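Local coordinates for N-acyl homoserine lactonase (PDB 4J5F), which hydrolyses the lactone ring of N-acyl-L-homoserine lactones, short- and long-chain alike, as a two-zinc enzyme of the metallo-beta-lactamase superfamily, at residues K33-P38 against H239-E244; L52-M57 against W111-G116; N63-F68 against Q76-M81; S106-W111 against G172-H177. The protein carries 1 engineered substitution. One frame throughout, in Å; residues are numbered along the deposited sequence.

Interaction 1 of 4, residues K33-P38 against H239-E244. With ZN (zinc ion), chain B.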
# COMPACT_ATOMS: atom_id res chain seq x y z
N LYS A 33 -21.09 -0.26 -12.18
CA LYS A 33 -20.47 -1.58 -12.13
C LYS A 33 -19.49 -1.68 -10.96
O LYS A 33 -18.91 -0.68 -10.55
CB LYS A 33 -19.76 -1.89 -13.44
CG LYS A 33 -20.68 -2.41 -14.54
CD LYS A 33 -21.65 -3.45 -14.00
CE LYS A 33 -22.73 -3.78 -15.02
NZ LYS A 33 -23.69 -4.79 -14.50
N LEU A 34 -19.33 -2.89 -10.44
CA LEU A 34 -18.42 -3.13 -9.32
C LEU A 34 -17.15 -3.84 -9.78
O LEU A 34 -17.13 -4.49 -10.82
CB LEU A 34 -19.12 -3.94 -8.23
CG LEU A 34 -19.77 -3.13 -7.10
CD1 LEU A 34 -20.23 -4.05 -5.98
CD2 LEU A 34 -18.82 -2.07 -6.58
N LEU A 35 -16.09 -3.73 -8.97
CA LEU A 35 -14.78 -4.31 -9.26
C LEU A 35 -14.20 -4.94 -8.03
O LEU A 35 -14.05 -4.27 -7.07
CB LEU A 35 -13.83 -3.22 -9.68
CG LEU A 35 -13.75 -2.80 -11.12
CD1 LEU A 35 -12.72 -1.71 -11.36
CD2 LEU A 35 -13.46 -4.02 -11.97
N ASN A 36 -13.85 -6.21 -8.06
CA ASN A 36 -13.23 -6.86 -6.95
C ASN A 36 -11.71 -6.72 -7.07
O ASN A 36 -11.10 -7.39 -7.87
CB ASN A 36 -13.69 -8.29 -6.91
CG ASN A 36 -13.31 -9.01 -5.68
OD1 ASN A 36 -12.26 -8.81 -5.15
ND2 ASN A 36 -14.17 -9.88 -5.24
N LEU A 37 -11.12 -5.82 -6.30
CA LEU A 37 -9.72 -5.42 -6.48
C LEU A 37 -8.88 -6.11 -5.41
O LEU A 37 -9.36 -6.34 -4.29
CB LEU A 37 -9.59 -3.90 -6.31
CG LEU A 37 -10.26 -2.99 -7.34
CD1 LEU A 37 -9.97 -1.56 -7.05
CD2 LEU A 37 -9.76 -3.36 -8.72
N PRO A 38 -7.60 -6.38 -5.73
CA PRO A 38 -6.72 -7.00 -4.74
C PRO A 38 -6.26 -5.97 -3.69
O PRO A 38 -6.06 -4.80 -4.05
CB PRO A 38 -5.50 -7.39 -5.57
CG PRO A 38 -5.48 -6.38 -6.68
CD PRO A 38 -6.91 -6.09 -7.00
N HIS A 239 -3.51 -1.60 -7.36
CA HIS A 239 -4.81 -2.24 -7.27
C HIS A 239 -5.23 -2.68 -8.68
O HIS A 239 -6.23 -2.20 -9.22
CB HIS A 239 -5.83 -1.24 -6.64
CG HIS A 239 -5.67 -1.01 -5.15
ND1 HIS A 239 -5.79 -2.01 -4.22
CD2 HIS A 239 -5.47 0.14 -4.44
CE1 HIS A 239 -5.66 -1.52 -3.00
NE2 HIS A 239 -5.48 -0.22 -3.10
N ASP A 240 -4.46 -3.57 -9.30
CA ASP A 240 -4.57 -3.75 -10.75
C ASP A 240 -4.91 -5.21 -11.04
O ASP A 240 -4.09 -6.11 -10.81
CB ASP A 240 -3.23 -3.37 -11.42
CG ASP A 240 -3.26 -3.50 -12.94
OD1 ASP A 240 -4.01 -4.35 -13.47
OD2 ASP A 240 -2.50 -2.77 -13.61
N ILE A 241 -6.12 -5.46 -11.52
CA ILE A 241 -6.58 -6.84 -11.56
C ILE A 241 -6.02 -7.55 -12.79
O ILE A 241 -5.90 -8.77 -12.79
CB ILE A 241 -8.11 -6.95 -11.54
CG1 ILE A 241 -8.72 -6.17 -12.70
CG2 ILE A 241 -8.65 -6.44 -10.21
CD1 ILE A 241 -10.20 -6.42 -12.86
N GLU A 242 -5.65 -6.79 -13.82
CA GLU A 242 -5.05 -7.43 -15.00
C GLU A 242 -3.63 -7.89 -14.64
O GLU A 242 -3.30 -9.07 -14.82
CB GLU A 242 -5.03 -6.49 -16.21
CG GLU A 242 -6.41 -6.06 -16.69
CD GLU A 242 -7.34 -7.25 -17.00
OE1 GLU A 242 -8.57 -7.11 -16.82
OE2 GLU A 242 -6.85 -8.33 -17.43
N GLN A 243 -2.82 -7.00 -14.09
CA GLN A 243 -1.49 -7.37 -13.64
C GLN A 243 -1.47 -8.48 -12.58
O GLN A 243 -0.55 -9.32 -12.55
CB GLN A 243 -0.73 -6.15 -13.10
CG GLN A 243 0.74 -6.45 -12.89
CD GLN A 243 1.49 -5.27 -12.39
OE1 GLN A 243 1.04 -4.56 -11.46
NE2 GLN A 243 2.66 -5.02 -13.00
N GLU A 244 -2.46 -8.48 -11.68
CA GLU A 244 -2.55 -9.49 -10.64
C GLU A 244 -2.48 -10.90 -11.20
O GLU A 244 -1.97 -11.81 -10.54
CB GLU A 244 -3.88 -9.33 -9.91
CG GLU A 244 -4.02 -10.26 -8.72
CD GLU A 244 -5.39 -10.19 -8.06
OE1 GLU A 244 -5.58 -10.92 -7.08
OE2 GLU A 244 -6.28 -9.44 -8.54
ZN ZN B . -5.13 1.27 -1.73
O HOH W 1 -6.83 2.94 -2.38

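Interaction 2 of 4, residues L52-M57 against W111-G116. Engineered in segment 111-116: Trp-111 (natural residue Phe). With ZN (zinc ion), chain B.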
# COMPACT_ATOMS: atom_id res chain seq x y z
N LEU A 52 7.94 -5.16 6.80
CA LEU A 52 6.57 -5.36 6.26
C LEU A 52 6.10 -4.04 5.65
O LEU A 52 6.22 -3.01 6.28
CB LEU A 52 5.61 -5.76 7.40
CG LEU A 52 4.15 -5.91 6.99
CD1 LEU A 52 3.96 -7.10 5.97
CD2 LEU A 52 3.26 -6.11 8.25
N VAL A 53 5.55 -4.08 4.45
CA VAL A 53 5.05 -2.89 3.77
C VAL A 53 3.53 -3.05 3.76
O VAL A 53 2.99 -3.96 3.09
CB VAL A 53 5.52 -2.81 2.29
CG1 VAL A 53 4.86 -1.60 1.60
CG2 VAL A 53 7.08 -2.78 2.18
N ASP A 54 2.88 -2.24 4.56
CA ASP A 54 1.44 -2.13 4.69
C ASP A 54 0.89 -3.27 5.53
O ASP A 54 1.54 -4.23 5.70
CB ASP A 54 0.74 -1.92 3.37
CG ASP A 54 1.00 -0.52 2.80
OD1 ASP A 54 1.49 0.31 3.52
OD2 ASP A 54 0.70 -0.28 1.64
N THR A 55 -0.31 -3.12 6.05
CA THR A 55 -0.81 -4.05 7.07
C THR A 55 -2.27 -4.46 6.85
O THR A 55 -2.94 -4.95 7.78
CB THR A 55 -0.67 -3.45 8.46
OG1 THR A 55 -1.50 -2.27 8.56
CG2 THR A 55 0.78 -3.08 8.76
N GLY A 56 -2.77 -4.24 5.64
CA GLY A 56 -4.08 -4.75 5.28
C GLY A 56 -5.24 -3.96 5.89
O GLY A 56 -5.10 -2.80 6.32
N MET A 57 -6.40 -4.60 5.91
CA MET A 57 -7.65 -3.95 6.30
C MET A 57 -7.90 -4.10 7.80
O MET A 57 -7.37 -5.03 8.43
CB MET A 57 -8.78 -4.57 5.45
CG MET A 57 -8.72 -4.11 4.00
SD MET A 57 -9.94 -5.00 2.93
CE MET A 57 -9.17 -6.64 2.80
N TRP A 111 -7.55 3.11 4.84
CA TRP A 111 -8.10 1.96 5.58
C TRP A 111 -7.59 0.58 5.05
O TRP A 111 -7.49 -0.37 5.84
CB TRP A 111 -9.65 2.04 5.54
CG TRP A 111 -10.14 1.61 4.21
CD1 TRP A 111 -10.13 2.33 3.04
CD2 TRP A 111 -10.65 0.31 3.88
NE1 TRP A 111 -10.63 1.55 2.00
CE2 TRP A 111 -10.94 0.31 2.49
CE3 TRP A 111 -10.90 -0.85 4.62
CZ2 TRP A 111 -11.47 -0.81 1.84
CZ3 TRP A 111 -11.42 -1.96 3.98
CH2 TRP A 111 -11.69 -1.94 2.60
N ASP A 112 -7.22 0.52 3.78
CA ASP A 112 -6.85 -0.77 3.17
C ASP A 112 -5.32 -1.00 3.21
O ASP A 112 -4.82 -2.00 2.69
CB ASP A 112 -7.40 -0.92 1.74
CG ASP A 112 -6.98 0.24 0.81
OD1 ASP A 112 -7.07 1.42 1.25
OD2 ASP A 112 -6.56 -0.01 -0.36
N HIS A 113 -4.59 -0.07 3.85
CA HIS A 113 -3.12 -0.11 3.91
C HIS A 113 -2.59 -0.05 5.33
O HIS A 113 -1.48 -0.50 5.60
CB HIS A 113 -2.52 1.07 3.08
CG HIS A 113 -2.85 0.96 1.63
ND1 HIS A 113 -2.01 0.34 0.71
CD2 HIS A 113 -3.95 1.33 0.93
CE1 HIS A 113 -2.59 0.34 -0.48
NE2 HIS A 113 -3.77 0.92 -0.37
N ALA A 114 -3.37 0.51 6.26
CA ALA A 114 -2.93 0.68 7.64
C ALA A 114 -3.92 0.12 8.69
O ALA A 114 -3.80 0.33 9.88
CB ALA A 114 -2.61 2.20 7.92
N GLY A 115 -4.91 -0.63 8.23
CA GLY A 115 -5.93 -1.14 9.15
C GLY A 115 -5.37 -2.05 10.23
O GLY A 115 -5.95 -2.19 11.32
N GLY A 116 -4.25 -2.69 9.93
CA GLY A 116 -3.61 -3.57 10.89
C GLY A 116 -2.52 -2.93 11.73
O GLY A 116 -1.85 -3.65 12.48
ZN ZN B . -5.13 1.27 -1.73
O HOH W 2 -2.33 -3.29 2.90
O HOH W 1 -6.83 2.94 -2.38

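Interaction 3 of 4, residues N63-F68 against Q76-M81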
# COMPACT_ATOMS: atom_id res chain seq x y z
N ASN A 63 -15.45 -10.49 7.68
CA ASN A 63 -16.82 -10.96 7.45
C ASN A 63 -17.86 -9.84 7.53
O ASN A 63 -18.98 -10.06 7.99
CB ASN A 63 -17.17 -12.08 8.43
CG ASN A 63 -16.21 -13.27 8.33
OD1 ASN A 63 -15.84 -13.69 7.25
ND2 ASN A 63 -15.77 -13.79 9.49
N ASN A 64 -17.48 -8.64 7.10
CA ASN A 64 -18.37 -7.50 7.23
C ASN A 64 -18.34 -6.61 5.99
O ASN A 64 -17.74 -5.52 5.99
CB ASN A 64 -18.05 -6.72 8.51
CG ASN A 64 -19.02 -5.61 8.77
OD1 ASN A 64 -20.14 -5.60 8.25
ND2 ASN A 64 -18.59 -4.63 9.58
N GLU A 65 -18.98 -7.08 4.93
CA GLU A 65 -19.10 -6.29 3.71
C GLU A 65 -19.77 -4.95 3.95
O GLU A 65 -19.54 -4.02 3.17
CB GLU A 65 -19.89 -7.02 2.62
CG GLU A 65 -19.05 -7.92 1.78
CD GLU A 65 -19.01 -9.29 2.35
OE1 GLU A 65 -19.20 -9.42 3.58
OE2 GLU A 65 -18.79 -10.24 1.57
N GLY A 66 -20.56 -4.86 5.01
CA GLY A 66 -21.40 -3.69 5.22
C GLY A 66 -20.69 -2.68 6.10
O GLY A 66 -21.34 -1.80 6.67
N LEU A 67 -19.37 -2.80 6.21
CA LEU A 67 -18.61 -1.96 7.16
C LEU A 67 -18.93 -0.48 6.97
O LEU A 67 -19.05 0.28 7.94
CB LEU A 67 -17.10 -2.19 6.98
CG LEU A 67 -16.20 -1.30 7.86
CD1 LEU A 67 -16.52 -1.51 9.33
CD2 LEU A 67 -14.70 -1.55 7.58
N PHE A 68 -19.06 -0.07 5.72
CA PHE A 68 -19.22 1.36 5.43
C PHE A 68 -20.68 1.83 5.30
O PHE A 68 -20.93 2.99 4.94
CB PHE A 68 -18.35 1.76 4.23
CG PHE A 68 -16.88 1.65 4.52
CD1 PHE A 68 -16.07 0.76 3.82
CD2 PHE A 68 -16.32 2.38 5.55
CE1 PHE A 68 -14.73 0.65 4.12
CE2 PHE A 68 -14.97 2.27 5.86
CZ PHE A 68 -14.17 1.42 5.14
N GLN A 76 -20.21 2.21 -1.92
CA GLN A 76 -19.11 2.48 -2.85
C GLN A 76 -17.85 1.69 -2.49
O GLN A 76 -16.90 1.64 -3.26
CB GLN A 76 -18.76 3.97 -2.85
CG GLN A 76 -19.94 4.93 -2.92
CD GLN A 76 -19.54 6.38 -2.64
OE1 GLN A 76 -20.24 7.11 -1.93
NE2 GLN A 76 -18.39 6.80 -3.19
N ILE A 77 -17.83 1.14 -1.27
CA ILE A 77 -16.67 0.37 -0.82
C ILE A 77 -17.15 -0.79 0.03
O ILE A 77 -17.76 -0.57 1.07
CB ILE A 77 -15.70 1.21 0.07
CG1 ILE A 77 -15.24 2.48 -0.65
CG2 ILE A 77 -14.52 0.34 0.54
CD1 ILE A 77 -14.22 3.31 0.13
N LEU A 78 -16.89 -2.01 -0.43
CA LEU A 78 -17.23 -3.21 0.33
C LEU A 78 -16.00 -4.06 0.54
O LEU A 78 -15.46 -4.63 -0.41
CB LEU A 78 -18.27 -4.04 -0.41
CG LEU A 78 -19.68 -3.49 -0.46
CD1 LEU A 78 -19.87 -2.69 -1.73
CD2 LEU A 78 -20.72 -4.64 -0.38
N PRO A 79 -15.55 -4.17 1.79
CA PRO A 79 -14.38 -5.01 2.09
C PRO A 79 -14.72 -6.50 1.92
O PRO A 79 -15.78 -6.93 2.38
CB PRO A 79 -14.15 -4.77 3.58
CG PRO A 79 -14.88 -3.50 3.90
CD PRO A 79 -16.04 -3.44 2.96
N LYS A 80 -13.80 -7.26 1.33
CA LYS A 80 -13.90 -8.71 1.22
C LYS A 80 -12.75 -9.35 1.99
O LYS A 80 -11.71 -9.68 1.40
CB LYS A 80 -13.80 -9.12 -0.25
CG LYS A 80 -14.83 -8.45 -1.19
CD LYS A 80 -16.27 -8.92 -0.91
CE LYS A 80 -16.44 -10.43 -1.07
NZ LYS A 80 -17.79 -10.92 -0.56
N MET A 81 -12.94 -9.53 3.29
CA MET A 81 -11.88 -9.93 4.22
C MET A 81 -12.40 -11.05 5.15
O MET A 81 -13.47 -10.93 5.76
CB MET A 81 -11.45 -8.71 5.05
CG MET A 81 -10.25 -8.92 6.00
SD MET A 81 -10.17 -7.57 7.22
CE MET A 81 -8.81 -8.10 8.27
O HOH W 3 -15.57 -8.53 4.40
O HOH W 4 -19.27 -1.37 3.27

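Interaction 4 of 4, residues S106-W111 against G172-H177. Engineered in segment 106-111: Trp-111 (natural residue Phe). With ZN (zinc ion), chain C.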
# COMPACT_ATOMS: atom_id res chain seq x y z
N SER A 106 4.47 2.26 6.08
CA SER A 106 3.13 2.59 5.64
C SER A 106 3.19 3.43 4.39
O SER A 106 3.56 4.63 4.45
CB SER A 106 2.38 3.40 6.74
OG SER A 106 1.93 2.52 7.78
N SER A 107 2.80 2.87 3.25
CA SER A 107 2.78 3.68 2.02
C SER A 107 1.92 4.90 2.26
O SER A 107 2.26 6.02 1.85
CB SER A 107 2.17 2.88 0.88
OG SER A 107 0.87 2.42 1.25
N HIS A 108 0.76 4.66 2.89
CA HIS A 108 -0.10 5.72 3.39
C HIS A 108 -1.09 5.13 4.40
O HIS A 108 -1.05 3.93 4.66
CB HIS A 108 -0.85 6.41 2.26
CG HIS A 108 -1.67 5.51 1.40
ND1 HIS A 108 -1.17 4.36 0.80
CD2 HIS A 108 -2.95 5.63 0.95
CE1 HIS A 108 -2.09 3.82 0.04
NE2 HIS A 108 -3.19 4.56 0.11
N LEU A 109 -1.94 5.97 5.00
CA LEU A 109 -2.77 5.50 6.10
C LEU A 109 -4.25 5.26 5.73
O LEU A 109 -5.13 5.23 6.62
CB LEU A 109 -2.66 6.50 7.28
CG LEU A 109 -1.20 6.56 7.81
CD1 LEU A 109 -1.17 7.63 8.97
CD2 LEU A 109 -0.71 5.21 8.33
N HIS A 110 -4.55 5.07 4.44
CA HIS A 110 -5.90 4.68 4.04
C HIS A 110 -6.25 3.34 4.68
O HIS A 110 -5.36 2.55 5.00
CB HIS A 110 -6.02 4.54 2.52
CG HIS A 110 -6.14 5.85 1.79
ND1 HIS A 110 -5.98 5.93 0.42
CD2 HIS A 110 -6.40 7.11 2.23
CE1 HIS A 110 -6.14 7.19 0.04
NE2 HIS A 110 -6.38 7.93 1.11
N TRP A 111 -7.55 3.11 4.84
CA TRP A 111 -8.10 1.96 5.58
C TRP A 111 -7.59 0.58 5.05
O TRP A 111 -7.49 -0.37 5.84
CB TRP A 111 -9.65 2.04 5.54
CG TRP A 111 -10.14 1.61 4.21
CD1 TRP A 111 -10.13 2.33 3.04
CD2 TRP A 111 -10.65 0.31 3.88
NE1 TRP A 111 -10.63 1.55 2.00
CE2 TRP A 111 -10.94 0.31 2.49
CE3 TRP A 111 -10.90 -0.85 4.62
CZ2 TRP A 111 -11.47 -0.81 1.84
CZ3 TRP A 111 -11.42 -1.96 3.98
CH2 TRP A 111 -11.69 -1.94 2.60
N GLY A 172 -0.44 12.84 -3.54
CA GLY A 172 -1.47 13.04 -4.55
C GLY A 172 -2.66 12.14 -4.32
O GLY A 172 -3.78 12.64 -4.04
N HIS A 173 -2.46 10.83 -4.44
CA HIS A 173 -3.54 9.91 -4.12
C HIS A 173 -3.96 10.16 -2.68
O HIS A 173 -5.17 10.05 -2.35
CB HIS A 173 -3.09 8.46 -4.30
CG HIS A 173 -4.01 7.47 -3.68
ND1 HIS A 173 -5.24 7.16 -4.21
CD2 HIS A 173 -3.86 6.68 -2.59
CE1 HIS A 173 -5.83 6.25 -3.46
NE2 HIS A 173 -5.00 5.92 -2.48
N SER A 174 -2.97 10.36 -1.80
CA SER A 174 -3.22 10.86 -0.43
C SER A 174 -2.17 11.95 -0.16
O SER A 174 -1.20 12.08 -0.93
CB SER A 174 -3.14 9.75 0.63
OG SER A 174 -1.80 9.24 0.76
N PRO A 175 -2.32 12.71 0.94
CA PRO A 175 -1.43 13.87 1.06
C PRO A 175 0.03 13.49 1.30
O PRO A 175 0.93 14.29 0.94
CB PRO A 175 -1.99 14.61 2.29
CG PRO A 175 -3.46 14.16 2.33
CD PRO A 175 -3.39 12.74 1.96
N GLY A 176 0.28 12.30 1.87
CA GLY A 176 1.65 11.91 2.15
C GLY A 176 2.02 10.53 1.58
O GLY A 176 2.84 9.81 2.14
N HIS A 177 1.41 10.15 0.47
CA HIS A 177 1.65 8.84 -0.13
C HIS A 177 3.12 8.66 -0.54
O HIS A 177 3.79 9.63 -0.98
CB HIS A 177 0.77 8.68 -1.34
CG HIS A 177 0.87 7.32 -1.96
ND1 HIS A 177 1.88 6.98 -2.84
CD2 HIS A 177 0.14 6.19 -1.77
CE1 HIS A 177 1.74 5.72 -3.21
NE2 HIS A 177 0.69 5.21 -2.57
ZN ZN C . -5.08 4.63 -0.94
O HOH W 5 3.23 7.79 4.25

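Interaction 1 of 4, residues K33-P38 against H239-E244
His-239 meets Pro-38 at the zinc centre of a metallo-beta-lactamase fold, where a metal-binding histidine is fixed by a backbone carbonyl on its far nitrogen. ND1 of His-239 donates to the carbonyl O of Pro-38 over 2.8 Å, with 155° at the hydrogen. The acceptor lies in the plane of the imidazole, and the N-H arrives nearly along the C=O axis, so the bond restrains rotation of the ring about CB-CG. With its proton on ND1, the ring offers NE2 to the zinc ion at 2.0 Å; the carbonyl would probably make that nitrogen a slightly richer donor. Asp-112, His-113 and Asp-195 supply the other protein ligands of this zinc, and water 1 stands at a longer 2.5 Å.

Around this bond lies an apolar layer. Ile-241 is its middle: CG2 touches CD2 of Leu-37 and CD of Pro-38, while CD1 reaches CD2 of Leu-35. The first torsion of Ile-241 (chi1 57°) sets CG1 between the backbone N and carbonyl carbon and turns CG2 to the strand; the side chain crosses those of Leu-35, Leu-37 and Pro-38 at about a right angle. Extended beyond CG, Glu-244 slides past the Pro-38 ring in the opposite direction and brings its carboxylate against CB and CG; its charge is answered by Arg-17 of strand 9-21, which also bonds Asn-36.

The outermost layer is the start of helix 241-244. Asp-240 is its N-cap: OD2 is bonded by Lys-200 N, while OD1 takes a weak bond from Glu-242 N and a straighter one, 168° at the hydrogen, from Gln-243 N at 3.0 Å.

Interaction 2 of 4, residues L52-M57 against W111-G116
His-113 hands its ND1 proton to OD2 of Asp-54 over 2.9 Å, a fairly straight bond (163°) that lies in the imidazole plane yet meets the carboxylate from above its own plane. The two flat groups stand 79° apart. Ser-107 gives OD2 a second partner, so this oxygen is gripped twice, while NE2 on the far side of the ring binds zinc; Asp-54 is thus a second-shell residue that positions a ligand and would probably enrich it electronically. Asp-112 reaches the same metal through OD2, and Asp-195 and His-239 complete the protein ligands.

Backbone groups are paired off beside this site. Thr-55 N bonds His-113 O at 2.9 Å, and Gly-56 O accepts a weak bond from Gly-115 N. Water 2 joins another pair, accepting from Gly-56 N and donating to Asp-112 O at 2.8 Å. With chi1 at 64°, OG1 of Thr-55 faces Gly-116 N, whose bond to it is weak; Asn-117 is the stronger partner of the hydroxyl.

At the far end the contact turns apolar: Met-57 lies alongside Trp-111, an engineered residue, with SD 4.4 Å from the centroid of the six-membered ring in an oblique Met-aromatic contact. The whole joins the loop after strand 49-53 to the short helix 111-114, with strand 103-105 next to the former and strand 77-80 against Trp-111.

Interaction 3 of 4, residues N63-F68 against Q76-M81
Phe-68 packs against Ile-77 where a loop carrying a type I beta turn, Asn-64 to Leu-67, folds over strand 77-80, an outermost strand of the seven-stranded sheet in this metallo-beta-lactamase fold. The tight part lies here. CE1 of the phenyl ring comes to 3.6 Å from CG2 of Ile-77, and the carbonyl O of Ile-77 sits at the ring edge, near its plane. Leu-67 covers one face of the same ring through its CG, and its CB bears on CG of Pro-79. The proline CG thus borders both Leu-67 and, obliquely, the phenyl ring; the engineered Trp-111 also meets Phe-68 edge-to-face.

Beside this packing, water 4 bridges the backbones. It donates to both Glu-65 O and Ile-77 O, at 2.7 and 2.8 Å, and accepts from Phe-68 N, linking three backbone groups that do not bond one another directly. Water 3 does similar work farther along, accepting from Met-81 N at 3.0 Å and, weakly, from Asn-64 N.

The outer side is looser. Glu-65, bent at chi2 (91°), brings its carboxylate to Lys-80, itself folded at chi2 and chi3, and OE2 forms a salt bridge with NZ. The modelled separation is too short to be relied on, since the place of OE2 is uncertain, and a glycerol, probably from the crystallisation liquor, lies beside both groups. A direct backbone bond closes the contact at its far end: Asn-63 N donates to Met-81 O over 2.8 Å, at 168°.

Interaction 4 of 4, residues S106-W111 against G172-H177
His-108 carries CD2 of His-177 over one face of its imidazole, 3.4 Å above the plane and offset toward the rim, with the two rings oblique. Both belong to a histidine cluster at the first zinc site of the metallo-beta-lactamase fold, where His-108, His-110 and His-173 converge on one ion. The metal takes NE2 of His-108 at 2.2 Å, ND1 of His-110 at 2.1 Å and NE2 of His-173 at 2.0 Å. The His-110 and His-173 planes are turned 77° apart, and their coordinating nitrogens are close because both bind the ion.

A second shell fixes these rings. His-173 ND1 is held by the carbonyl of Ala-210. His-177 binds no metal here; its chi1 of -176° carries CD2 to the His-108 face, and its NE2 bonds to Asp-195 N. Ser-174 brings OG to 3.3 Å from CB of His-108, but the hydroxyl's polar partner is Glu-131. Water 5 lies between the carbonyls of Ser-107 and Gly-176. The hydroxyl of Ser-107 is hydrogen-bonded to Asp-54. Through its other nitrogen, ND1, His-108 donates to the same Ser-107 OG over 2.9 Å, 15° out of the ring plane.

Overall arrangement
Interactions 2 and 4 are buried and share Trp-111; Asp-54 of one and Ser-107 of the other are probably hydrogen-bonded, so the second shells of the two zinc sites are continuous. Interaction 1, partly buried, serves the same zinc as interaction 2 but approaches from strand 34-46 and the short helix 241-244. Its histidine is held by a carbonyl, whereas that of 52-57/111-116 is held by a carboxylate. Interaction 3 is the surface member: water bridges and a salt bridge replace metal bonds there, yet Ile-77, Pro-79 and Phe-68 still reach Trp-111. Interactions 1, 2 and 3 all reach the seven-stranded sheet, while interaction 4 joins two loops.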